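PDB 6LKY: putative isocitrate dehydrogenase, NAD-dependent from Methylococcus capsulatus, which probably catalyses the NAD-dependent, magnesium-assisted oxidative decarboxylation of isocitrate to 2-oxoglutarate. Local coordinates for residues Val145-Ser150 against Ser182-Glu187; Lys174-Lys179 against Asp203-Ala208. The protein carries 1 engineered substitution. One frame throughout, in Å; residues are numbered along the deposited sequence.

Interaction 1: residues Val145-Ser150 against Ser182-Glu187; sequences VTRKGS and SGLFLE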
ATOM      1  N   VAL A 145      -4.819   7.354  17.383  1.00 22.69           N
ATOM      2  CA  VAL A 145      -5.491   8.449  16.699  1.00 23.89           C
ATOM      3  C   VAL A 145      -6.163   9.312  17.754  1.00 24.80           C
ATOM      4  O   VAL A 145      -6.961   8.802  18.550  1.00 24.70           O
ATOM      5  CB  VAL A 145      -6.528   7.928  15.687  1.00 24.69           C
ATOM      6  CG1 VAL A 145      -7.389   9.072  15.158  1.00 25.32           C
ATOM      7  CG2 VAL A 145      -5.831   7.189  14.551  1.00 27.04           C
ATOM      8  N   THR A 146      -5.846  10.608  17.754  1.00 26.16           N
ATOM      9  CA  THR A 146      -6.484  11.597  18.617  1.00 27.12           C
ATOM     10  C   THR A 146      -7.441  12.448  17.794  1.00 25.31           C
ATOM     11  O   THR A 146      -7.261  12.621  16.581  1.00 21.19           O
ATOM     12  CB  THR A 146      -5.473  12.537  19.299  1.00 22.17           C
ATOM     13  OG1 THR A 146      -4.748  13.250  18.295  1.00 25.44           O
ATOM     14  CG2 THR A 146      -4.506  11.778  20.198  1.00 21.09           C
ATOM     15  N   ARG A 147      -8.474  12.967  18.468  1.00 25.68           N
ATOM     16  CA  ARG A 147      -9.379  13.918  17.823  1.00 26.37           C
ATOM     17  C   ARG A 147      -8.622  15.128  17.273  1.00 26.38           C
ATOM     18  O   ARG A 147      -8.855  15.553  16.134  1.00 25.41           O
ATOM     19  CB  ARG A 147     -10.473  14.357  18.805  1.00 26.94           C
ATOM     20  CG  ARG A 147     -11.474  15.371  18.225  1.00 33.32           C
ATOM     21  CD  ARG A 147     -12.657  15.644  19.188  1.00 33.33           C
ATOM     22  NE  ARG A 147     -13.458  14.450  19.458  1.00 30.65           N
ATOM     23  CZ  ARG A 147     -14.349  13.937  18.610  1.00 32.64           C
ATOM     24  NH1 ARG A 147     -14.568  14.517  17.437  1.00 32.33           N
ATOM     25  NH2 ARG A 147     -15.033  12.847  18.931  1.00 42.59           N
ATOM     26  N   LYS A 148      -7.684  15.686  18.043  1.00 26.98           N
ATOM     27  CA  LYS A 148      -7.133  16.953  17.579  1.00 30.08           C
ATOM     28  C   LYS A 148      -6.090  16.740  16.487  1.00 31.86           C
ATOM     29  O   LYS A 148      -6.010  17.555  15.555  1.00 34.02           O
ATOM     30  CB  LYS A 148      -6.531  17.763  18.739  1.00 38.85           C
ATOM     31  CG  LYS A 148      -7.390  17.871  20.004  1.00 41.51           C
ATOM     32  CD  LYS A 148      -8.444  18.990  19.933  1.00 60.27           C
ATOM     33  CE  LYS A 148      -9.758  18.513  19.274  1.00 49.03           C
ATOM     34  NZ  LYS A 148     -10.909  19.465  19.473  1.00 59.83           N
ATOM     35  N   GLY A 149      -5.355  15.617  16.527  1.00 25.98           N
ATOM     36  CA  GLY A 149      -4.469  15.279  15.416  1.00 25.93           C
ATOM     37  C   GLY A 149      -5.211  15.101  14.106  1.00 24.36           C
ATOM     38  O   GLY A 149      -4.785  15.611  13.057  1.00 28.25           O
ATOM     39  N   SER A 150      -6.354  14.408  14.154  1.00 28.96           N
ATOM     40  CA  SER A 150      -7.157  14.209  12.950  1.00 31.05           C
ATOM     41  C   SER A 150      -7.722  15.526  12.434  1.00 27.45           C
ATOM     42  O   SER A 150      -7.695  15.798  11.226  1.00 29.42           O
ATOM     43  CB  SER A 150      -8.291  13.224  13.236  1.00 23.19           C
ATOM     44  OG  SER A 150      -7.791  12.069  13.862  1.00 29.82           O
ATOM     45  N   SER A 182      -9.180   4.338  12.506  1.00 21.18           N
ATOM     46  CA  SER A 182      -9.581   4.780  11.174  1.00 22.47           C
ATOM     47  C   SER A 182     -11.015   5.300  11.175  1.00 22.90           C
ATOM     48  O   SER A 182     -11.332   6.261  10.468  1.00 21.50           O
ATOM     49  CB  SER A 182      -9.442   3.633  10.177  1.00 20.67           C
ATOM     50  OG  SER A 182      -8.675   4.019   9.083  1.00 24.84           O
ATOM     51  N   GLY A 183     -11.900   4.655  11.944  1.00 21.76           N
ATOM     52  CA  GLY A 183     -13.286   5.107  12.014  1.00 24.79           C
ATOM     53  C   GLY A 183     -13.429   6.518  12.565  1.00 24.75           C
ATOM     54  O   GLY A 183     -14.222   7.312  12.054  1.00 23.35           O
ATOM     55  N   LEU A 184     -12.689   6.837  13.635  1.00 21.21           N
ATOM     56  CA  LEU A 184     -12.711   8.196  14.173  1.00 24.80           C
ATOM     57  C   LEU A 184     -12.116   9.186  13.174  1.00 28.15           C
ATOM     58  O   LEU A 184     -12.654  10.283  12.970  1.00 27.05           O
ATOM     59  CB  LEU A 184     -11.953   8.245  15.499  1.00 22.34           C
ATOM     60  CG  LEU A 184     -11.865   9.583  16.238  1.00 29.40           C
ATOM     61  CD1 LEU A 184     -13.258  10.067  16.651  1.00 28.98           C
ATOM     62  CD2 LEU A 184     -10.946   9.479  17.451  1.00 21.44           C
ATOM     63  N   PHE A 185     -11.020   8.805  12.517  1.00 23.55           N
ATOM     64  CA  PHE A 185     -10.456   9.658  11.469  1.00 22.84           C
ATOM     65  C   PHE A 185     -11.495   9.968  10.383  1.00 20.95           C
ATOM     66  O   PHE A 185     -11.701  11.129  10.009  1.00 26.27           O
ATOM     67  CB  PHE A 185      -9.223   8.963  10.879  1.00 22.67           C
ATOM     68  CG  PHE A 185      -8.450   9.799   9.915  1.00 22.75           C
ATOM     69  CD1 PHE A 185      -7.719  10.881  10.354  1.00 26.77           C
ATOM     70  CD2 PHE A 185      -8.428   9.483   8.568  1.00 23.58           C
ATOM     71  CE1 PHE A 185      -7.000  11.656   9.456  1.00 28.46           C
ATOM     72  CE2 PHE A 185      -7.706  10.249   7.665  1.00 26.13           C
ATOM     73  CZ  PHE A 185      -6.986  11.330   8.112  1.00 19.28           C
ATOM     74  N   LEU A 186     -12.177   8.935   9.879  1.00 23.52           N
ATOM     75  CA  LEU A 186     -13.195   9.117   8.843  1.00 26.19           C
ATOM     76  C   LEU A 186     -14.351  10.003   9.329  1.00 27.12           C
ATOM     77  O   LEU A 186     -14.814  10.898   8.612  1.00 26.87           O
ATOM     78  CB  LEU A 186     -13.721   7.748   8.402  1.00 23.63           C
ATOM     79  CG  LEU A 186     -14.871   7.753   7.388  1.00 22.29           C
ATOM     80  CD1 LEU A 186     -14.465   8.473   6.107  1.00 19.75           C
ATOM     81  CD2 LEU A 186     -15.316   6.339   7.077  1.00 23.44           C
ATOM     82  N   GLU A 187     -14.850   9.741  10.539  1.00 23.95           N
ATOM     83  CA  GLU A 187     -15.971  10.511  11.076  1.00 28.22           C
ATOM     84  C   GLU A 187     -15.615  11.988  11.208  1.00 32.48           C
ATOM     85  O   GLU A 187     -16.398  12.874  10.827  1.00 29.29           O
ATOM     86  CB  GLU A 187     -16.380   9.928  12.426  1.00 24.71           C
ATOM     87  CG  GLU A 187     -17.443  10.720  13.164  1.00 34.66           C
ATOM     88  CD  GLU A 187     -17.518  10.317  14.619  1.00 55.25           C
ATOM     89  OE1 GLU A 187     -17.768   9.117  14.876  1.00 59.02           O
ATOM     90  OE2 GLU A 187     -17.313  11.187  15.499  1.00 60.06           O
TER
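Leu-184 reaches from its helix toward the strand-to-helix junction of Val-145 and Arg-147, and its side chain can be followed outward. CB points at the opposing segment, and CG stands anti to the backbone N (chi1 -180°), which carries the fork straight out between the two partners. At the fork the methyls part company. CD2 goes to Val-145 and meets its CG1 at 4.3 Å, a loose apolar contact that suits two branched residues; it also lies against the backbone O of Val-145, at 4.2 Å. CD1 goes to Arg-147, whose chain crosses that of the leucine at about a right angle and brings NH2 to 4.0 Å from the methyl, obliquely to the guanidinium plane. The extended start of the arginine and its bend at chi3 (-62°) bring the NH2 end of the guanidinium to the leucine's methyl. Its NH2 also has Glu-187 OE2 near its plane at 4.4 Å, too far for a salt bridge, while NE donates to the backbone O of Lys-136 of the second subunit.

One turn on, Ser-150 OG lies at the edge of the Phe-185 ring, 3.7 Å from CD1. A small serine fits here because its hydroxyl turns back on its own helix and donates to Thr-146 O (2.8 Å). That carbonyl also takes Ser-150 N, the two donors arriving from opposite faces of its plane. Thr-146 is the N-cap, its OG1 accepting from Gly-149 N.

Within the fold, the start of helix 147-163 thus packs on helix 181-193. Phe-185 continues to Ile-153 and Ile-154 of helix 147-163 and Leu-171 of strand 168-173, while Val-145 and Thr-146 pair antiparallel with a strand of the second subunit, placing the contact at the dimer interface.

Interaction 2: residues Lys174-Lys179 against Asp203-Ala208; sequences KANILK and DRIVDA. With NAD (nicotinamide-adenine-dinucleotide), chain H.
Lys-174 lays its chain across Ile-205 and Val-206, where strand 200-205 gives way to helix 206-215. CG is anti to the backbone N, and a bend at chi2 (81°) swings the methylenes over the two branched residues: CD sits 3.7 Å from Ile-205 CG2 and 3.9 Å from Val-206 CG1. A long, flexible lysine can thus be apolar along its stem and polar at its tip, where NZ forms a salt bridge with Asp-207 OD2 at 3.3 Å. NZ has a stronger partner in Asp-231 of the second subunit, and hydrogen-bonds a citrate, probably from the crystallisation liquor.

The methyl of Ala-175 turns instead to Leu-186 and Ser-182 of helix 181-193. Asn-176 follows, with CG held between its backbone N and carbonyl carbon (chi1 49°), and this directs the amide at the cofactor. ND2 donates to the ribose hydroxyl oxygen O2D of NAD (3.1 Å, N-H...O 159°) while lying 3.8 Å from Ile-205 CD1. The same methyl comes within 3.5 Å of the phosphate oxygen O2N, and Ala-208 CB flanks that oxygen at 3.7 Å. Farther along, Lys-179 NZ bonds Gly-75 O and Tyr-77 O of the second subunit.

Replacing Asp-207 by an alanine would probably leave Lys-174 NZ without its partner in this subunit, less closely fixed in position and depending on Asp-231 of the second subunit.

Asp-207 OD2 and Asp-231 OD1 of the second subunit lie close together, and Lys-174, paired with both aspartates, is likely to offset part of their repulsion. Acidic residues gathered from two subunits are consistent with the magnesium site of family members, although no metal is modelled here.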
ATOM      1  N   LYS A 174      -9.116   2.648   6.615  1.00 18.68           N
ATOM      2  CA  LYS A 174      -9.500   1.247   6.714  1.00 17.15           C
ATOM      3  C   LYS A 174     -10.522   1.099   7.850  1.00 20.16           C
ATOM      4  O   LYS A 174     -10.367   0.321   8.793  1.00 20.94           O
ATOM      5  CB  LYS A 174      -8.255   0.371   6.894  1.00 25.57           C
ATOM      6  CG  LYS A 174      -8.505  -1.142   6.785  1.00 28.06           C
ATOM      7  CD  LYS A 174      -8.581  -1.627   5.341  1.00 24.93           C
ATOM      8  CE  LYS A 174      -8.953  -3.121   5.296  1.00 27.93           C
ATOM      9  NZ  LYS A 174      -9.224  -3.607   3.903  1.00 27.72           N
ATOM     10  N   ALA A 175     -11.603   1.867   7.751  1.00 15.86           N
ATOM     11  CA  ALA A 175     -12.523   1.974   8.877  1.00 20.02           C
ATOM     12  C   ALA A 175     -13.481   0.792   8.976  1.00 23.38           C
ATOM     13  O   ALA A 175     -14.220   0.698   9.964  1.00 21.85           O
ATOM     14  CB  ALA A 175     -13.313   3.292   8.806  1.00 16.15           C
ATOM     15  N   ASN A 176     -13.514  -0.094   7.979  1.00 17.15           N
ATOM     16  CA  ASN A 176     -14.281  -1.321   8.163  1.00 20.28           C
ATOM     17  C   ASN A 176     -13.601  -2.270   9.141  1.00 22.65           C
ATOM     18  O   ASN A 176     -14.287  -2.969   9.900  1.00 26.80           O
ATOM     19  CB  ASN A 176     -14.549  -2.017   6.822  1.00 17.76           C
ATOM     20  CG  ASN A 176     -13.303  -2.170   5.947  1.00 27.33           C
ATOM     21  OD1 ASN A 176     -12.242  -1.573   6.190  1.00 25.25           O
ATOM     22  ND2 ASN A 176     -13.444  -2.976   4.902  1.00 21.38           N
ATOM     23  N   ILE A 177     -12.271  -2.302   9.157  1.00 17.16           N
ATOM     24  CA  ILE A 177     -11.521  -3.184  10.056  1.00 20.33           C
ATOM     25  C   ILE A 177     -11.022  -2.437  11.282  1.00 18.58           C
ATOM     26  O   ILE A 177     -11.104  -2.937  12.402  1.00 18.29           O
ATOM     27  CB  ILE A 177     -10.344  -3.849   9.306  1.00 20.04           C
ATOM     28  CG1 ILE A 177     -10.853  -4.569   8.055  1.00 23.00           C
ATOM     29  CG2 ILE A 177      -9.566  -4.779  10.259  1.00 17.92           C
ATOM     30  CD1 ILE A 177     -11.898  -5.638   8.354  1.00 25.26           C
ATOM     31  N   LEU A 178     -10.442  -1.258  11.072  1.00 21.10           N
ATOM     32  CA  LEU A 178      -9.975  -0.401  12.159  1.00 21.18           C
ATOM     33  C   LEU A 178     -11.100   0.569  12.507  1.00 22.19           C
ATOM     34  O   LEU A 178     -11.107   1.746  12.125  1.00 21.98           O
ATOM     35  CB  LEU A 178      -8.690   0.315  11.751  1.00 23.09           C
ATOM     36  CG  LEU A 178      -7.549  -0.639  11.386  1.00 24.12           C
ATOM     37  CD1 LEU A 178      -6.322   0.093  10.843  1.00 23.34           C
ATOM     38  CD2 LEU A 178      -7.173  -1.487  12.609  1.00 20.15           C
ATOM     39  N   LYS A 179     -12.099   0.022  13.209  1.00 17.65           N
ATOM     40  CA  LYS A 179     -13.333   0.767  13.467  1.00 23.67           C
ATOM     41  C   LYS A 179     -13.112   1.944  14.412  1.00 26.58           C
ATOM     42  O   LYS A 179     -13.800   2.965  14.295  1.00 28.43           O
ATOM     43  CB  LYS A 179     -14.409  -0.175  14.020  1.00 28.97           C
ATOM     44  CG  LYS A 179     -14.913  -1.213  12.999  1.00 30.01           C
ATOM     45  CD  LYS A 179     -16.074  -2.037  13.566  1.00 36.77           C
ATOM     46  CE  LYS A 179     -16.507  -3.161  12.619  1.00 32.31           C
ATOM     47  NZ  LYS A 179     -17.174  -2.666  11.371  1.00 31.06           N
ATOM     48  N   ASP A 203     -14.283   9.439   0.138  1.00 32.06           N
ATOM     49  CA  ASP A 203     -13.437   8.575   0.950  1.00 26.08           C
ATOM     50  C   ASP A 203     -13.244   7.228   0.258  1.00 32.55           C
ATOM     51  O   ASP A 203     -14.100   6.771  -0.502  1.00 31.41           O
ATOM     52  CB  ASP A 203     -14.020   8.405   2.363  1.00 23.78           C
ATOM     53  CG  ASP A 203     -15.273   7.539   2.385  1.00 41.11           C
ATOM     54  OD1 ASP A 203     -15.143   6.309   2.566  1.00 40.02           O
ATOM     55  OD2 ASP A 203     -16.388   8.085   2.213  1.00 40.72           O
ATOM     56  N   ARG A 204     -12.106   6.591   0.528  1.00 22.92           N
ATOM     57  CA  ARG A 204     -11.770   5.310  -0.076  1.00 24.30           C
ATOM     58  C   ARG A 204     -11.109   4.409   0.958  1.00 24.88           C
ATOM     59  O   ARG A 204     -10.335   4.881   1.799  1.00 23.04           O
ATOM     60  CB  ARG A 204     -10.818   5.474  -1.270  1.00 27.33           C
ATOM     61  CG  ARG A 204     -11.428   6.126  -2.501  1.00 33.85           C
ATOM     62  CD  ARG A 204     -12.493   5.239  -3.132  1.00 33.55           C
ATOM     63  NE  ARG A 204     -13.013   5.800  -4.375  1.00 35.19           N
ATOM     64  CZ  ARG A 204     -14.079   6.589  -4.459  1.00 48.02           C
ATOM     65  NH1 ARG A 204     -14.748   6.937  -3.366  1.00 37.04           N
ATOM     66  NH2 ARG A 204     -14.480   7.040  -5.642  1.00 51.99           N
ATOM     67  N   ILE A 205     -11.434   3.117   0.903  1.00 25.63           N
ATOM     68  CA  ILE A 205     -10.691   2.137   1.683  1.00 22.22           C
ATOM     69  C   ILE A 205      -9.337   1.904   1.023  1.00 21.71           C
ATOM     70  O   ILE A 205      -9.223   1.855  -0.211  1.00 25.93           O
ATOM     71  CB  ILE A 205     -11.497   0.837   1.841  1.00 21.60           C
ATOM     72  CG1 ILE A 205     -12.907   1.163   2.355  1.00 23.34           C
ATOM     73  CG2 ILE A 205     -10.815  -0.087   2.856  1.00 21.40           C
ATOM     74  CD1 ILE A 205     -13.843  -0.061   2.498  1.00 21.72           C
ATOM     75  N   VAL A 206      -8.297   1.769   1.853  1.00 22.58           N
ATOM     76  CA  VAL A 206      -6.912   1.895   1.384  1.00 21.50           C
ATOM     77  C   VAL A 206      -6.563   0.861   0.304  1.00 19.24           C
ATOM     78  O   VAL A 206      -5.810   1.174  -0.623  1.00 22.86           O
ATOM     79  CB  VAL A 206      -5.939   1.846   2.584  1.00 17.83           C
ATOM     80  CG1 VAL A 206      -5.978   0.471   3.280  1.00 15.92           C
ATOM     81  CG2 VAL A 206      -4.525   2.210   2.154  1.00 18.91           C
ATOM     82  N   ASP A 207      -7.102  -0.368   0.379  1.00 18.95           N
ATOM     83  CA  ASP A 207      -6.714  -1.380  -0.623  1.00 27.39           C
ATOM     84  C   ASP A 207      -7.341  -1.095  -1.994  1.00 27.27           C
ATOM     85  O   ASP A 207      -6.653  -1.136  -3.034  1.00 29.67           O
ATOM     86  CB  ASP A 207      -7.064  -2.801  -0.145  1.00 25.94           C
ATOM     87  CG  ASP A 207      -8.514  -2.939   0.335  1.00 34.03           C
ATOM     88  OD1 ASP A 207      -9.235  -1.921   0.367  1.00 33.60           O
ATOM     89  OD2 ASP A 207      -8.930  -4.073   0.697  1.00 32.10           O
ATOM     90  N   ALA A 208      -8.643  -0.793  -2.021  1.00 24.36           N
ATOM     91  CA  ALA A 208      -9.270  -0.353  -3.266  1.00 25.28           C
ATOM     92  C   ALA A 208      -8.607   0.918  -3.791  1.00 22.27           C
ATOM     93  O   ALA A 208      -8.433   1.087  -5.003  1.00 22.91           O
ATOM     94  CB  ALA A 208     -10.773  -0.136  -3.056  1.00 27.51           C
TER
HETATM   95  PA  NAD H 401     -14.906  -3.027  -3.765  1.00 24.93           P
HETATM   96  O1A NAD H 401     -16.335  -3.438  -3.533  1.00 24.14           O
HETATM   97  O2A NAD H 401     -13.997  -4.211  -4.073  1.00 26.63           O
HETATM   98  O5B NAD H 401     -14.945  -1.999  -4.984  1.00 22.63           O
HETATM   99  C5B NAD H 401     -13.739  -1.369  -5.435  1.00 22.10           C
HETATM  100  C4B NAD H 401     -13.915  -0.975  -6.900  1.00 26.29           C
HETATM  101  O4B NAD H 401     -13.815  -2.155  -7.729  1.00 23.14           O
HETATM  102  C3B NAD H 401     -15.309  -0.390  -7.131  1.00 28.06           C
HETATM  103  O3B NAD H 401     -15.249   0.739  -8.000  1.00 27.77           O
HETATM  104  C2B NAD H 401     -16.064  -1.542  -7.776  1.00 25.66           C
HETATM  105  O2B NAD H 401     -17.090  -1.192  -8.702  1.00 29.77           O
HETATM  106  C1B NAD H 401     -14.999  -2.338  -8.513  1.00 22.00           C
HETATM  107  N9A NAD H 401     -15.546  -3.702  -8.481  1.00 27.08           N
HETATM  108  C8A NAD H 401     -14.846  -4.659  -7.618  1.00 23.01           C
HETATM  109  N7A NAD H 401     -15.316  -5.979  -8.124  1.00 21.88           N
HETATM  110  C5A NAD H 401     -15.075  -5.802  -9.570  1.00 28.15           C
HETATM  111  C6A NAD H 401     -15.663  -6.763 -10.603  1.00 21.22           C
HETATM  112  N6A NAD H 401     -16.298  -7.936 -10.004  1.00 20.01           N
HETATM  113  N1A NAD H 401     -16.470  -5.952 -11.536  1.00 23.82           N
HETATM  114  C2A NAD H 401     -15.618  -4.860 -12.019  1.00 20.96           C
HETATM  115  N3A NAD H 401     -15.564  -3.758 -11.044  1.00 25.10           N
HETATM  116  C4A NAD H 401     -15.666  -4.429  -9.745  1.00 27.11           C
HETATM  117  O3  NAD H 401     -14.282  -2.305  -2.491  1.00 27.42           O
HETATM  118  PN  NAD H 401     -14.985  -1.211  -1.555  1.00 22.70           P
HETATM  119  O1N NAD H 401     -15.928  -0.328  -2.322  1.00 25.64           O
HETATM  120  O2N NAD H 401     -13.848  -0.443  -0.948  1.00 24.70           O
HETATM  121  O5D NAD H 401     -15.773  -2.054  -0.427  1.00 21.88           O
HETATM  122  C5D NAD H 401     -17.137  -2.454  -0.566  1.00 18.72           C
HETATM  123  C4D NAD H 401     -17.501  -3.482   0.518  1.00 24.30           C
HETATM  124  O4D NAD H 401     -16.867  -4.762   0.256  1.00 26.14           O
HETATM  125  C3D NAD H 401     -17.061  -3.068   1.926  1.00 24.69           C
HETATM  126  O3D NAD H 401     -18.141  -3.256   2.844  1.00 25.68           O
HETATM  127  C2D NAD H 401     -15.932  -4.033   2.261  1.00 25.00           C
HETATM  128  O2D NAD H 401     -15.909  -4.387   3.657  1.00 22.70           O
HETATM  129  C1D NAD H 401     -16.282  -5.282   1.470  1.00 22.89           C
HETATM  130  N1N NAD H 401     -15.047  -6.053   1.223  1.00 25.45           N
HETATM  131  C2N NAD H 401     -15.389  -7.464   1.005  1.00 18.94           C
HETATM  132  C3N NAD H 401     -14.370  -8.322   0.263  1.00 26.19           C
HETATM  133  C7N NAD H 401     -14.431  -9.845   0.474  1.00 26.89           C
HETATM  134  O7N NAD H 401     -15.688 -10.181   1.039  1.00 24.12           O
HETATM  135  N7N NAD H 401     -13.319 -10.507   1.174  1.00 29.12           N
HETATM  136  C4N NAD H 401     -13.024  -7.712  -0.112  1.00 23.02           C
HETATM  137  C5N NAD H 401     -12.898  -6.193  -0.102  1.00 22.12           C
HETATM  138  C6N NAD H 401     -14.093  -5.351   0.335  1.00 22.13           C

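How the interactions relate
Interaction 1 and interaction 2 lie with their centres 13 Å apart and meet at the start of helix 181-193. Ser-182 OG is 2.9 Å from Lys-174 N, a hydrogen bond that ties the helix to the loop, and Gly-183 N probably bonds Leu-178 O at 3.0 Å. The bare CA of Gly-183 comes to 3.7 Å from Ala-175 CB, an approach that suits two such small residues. Of the two, interaction 2 reaches NAD itself, whereas interaction 1 stands one layer back: the side chain of Phe-185 is about 12 Å from that of Asn-176. Both touch the second subunit, which also hydrogen-bonds this NAD through residues such as its Asp-268 and Glu-260, so cofactor pocket and dimer interface are built together.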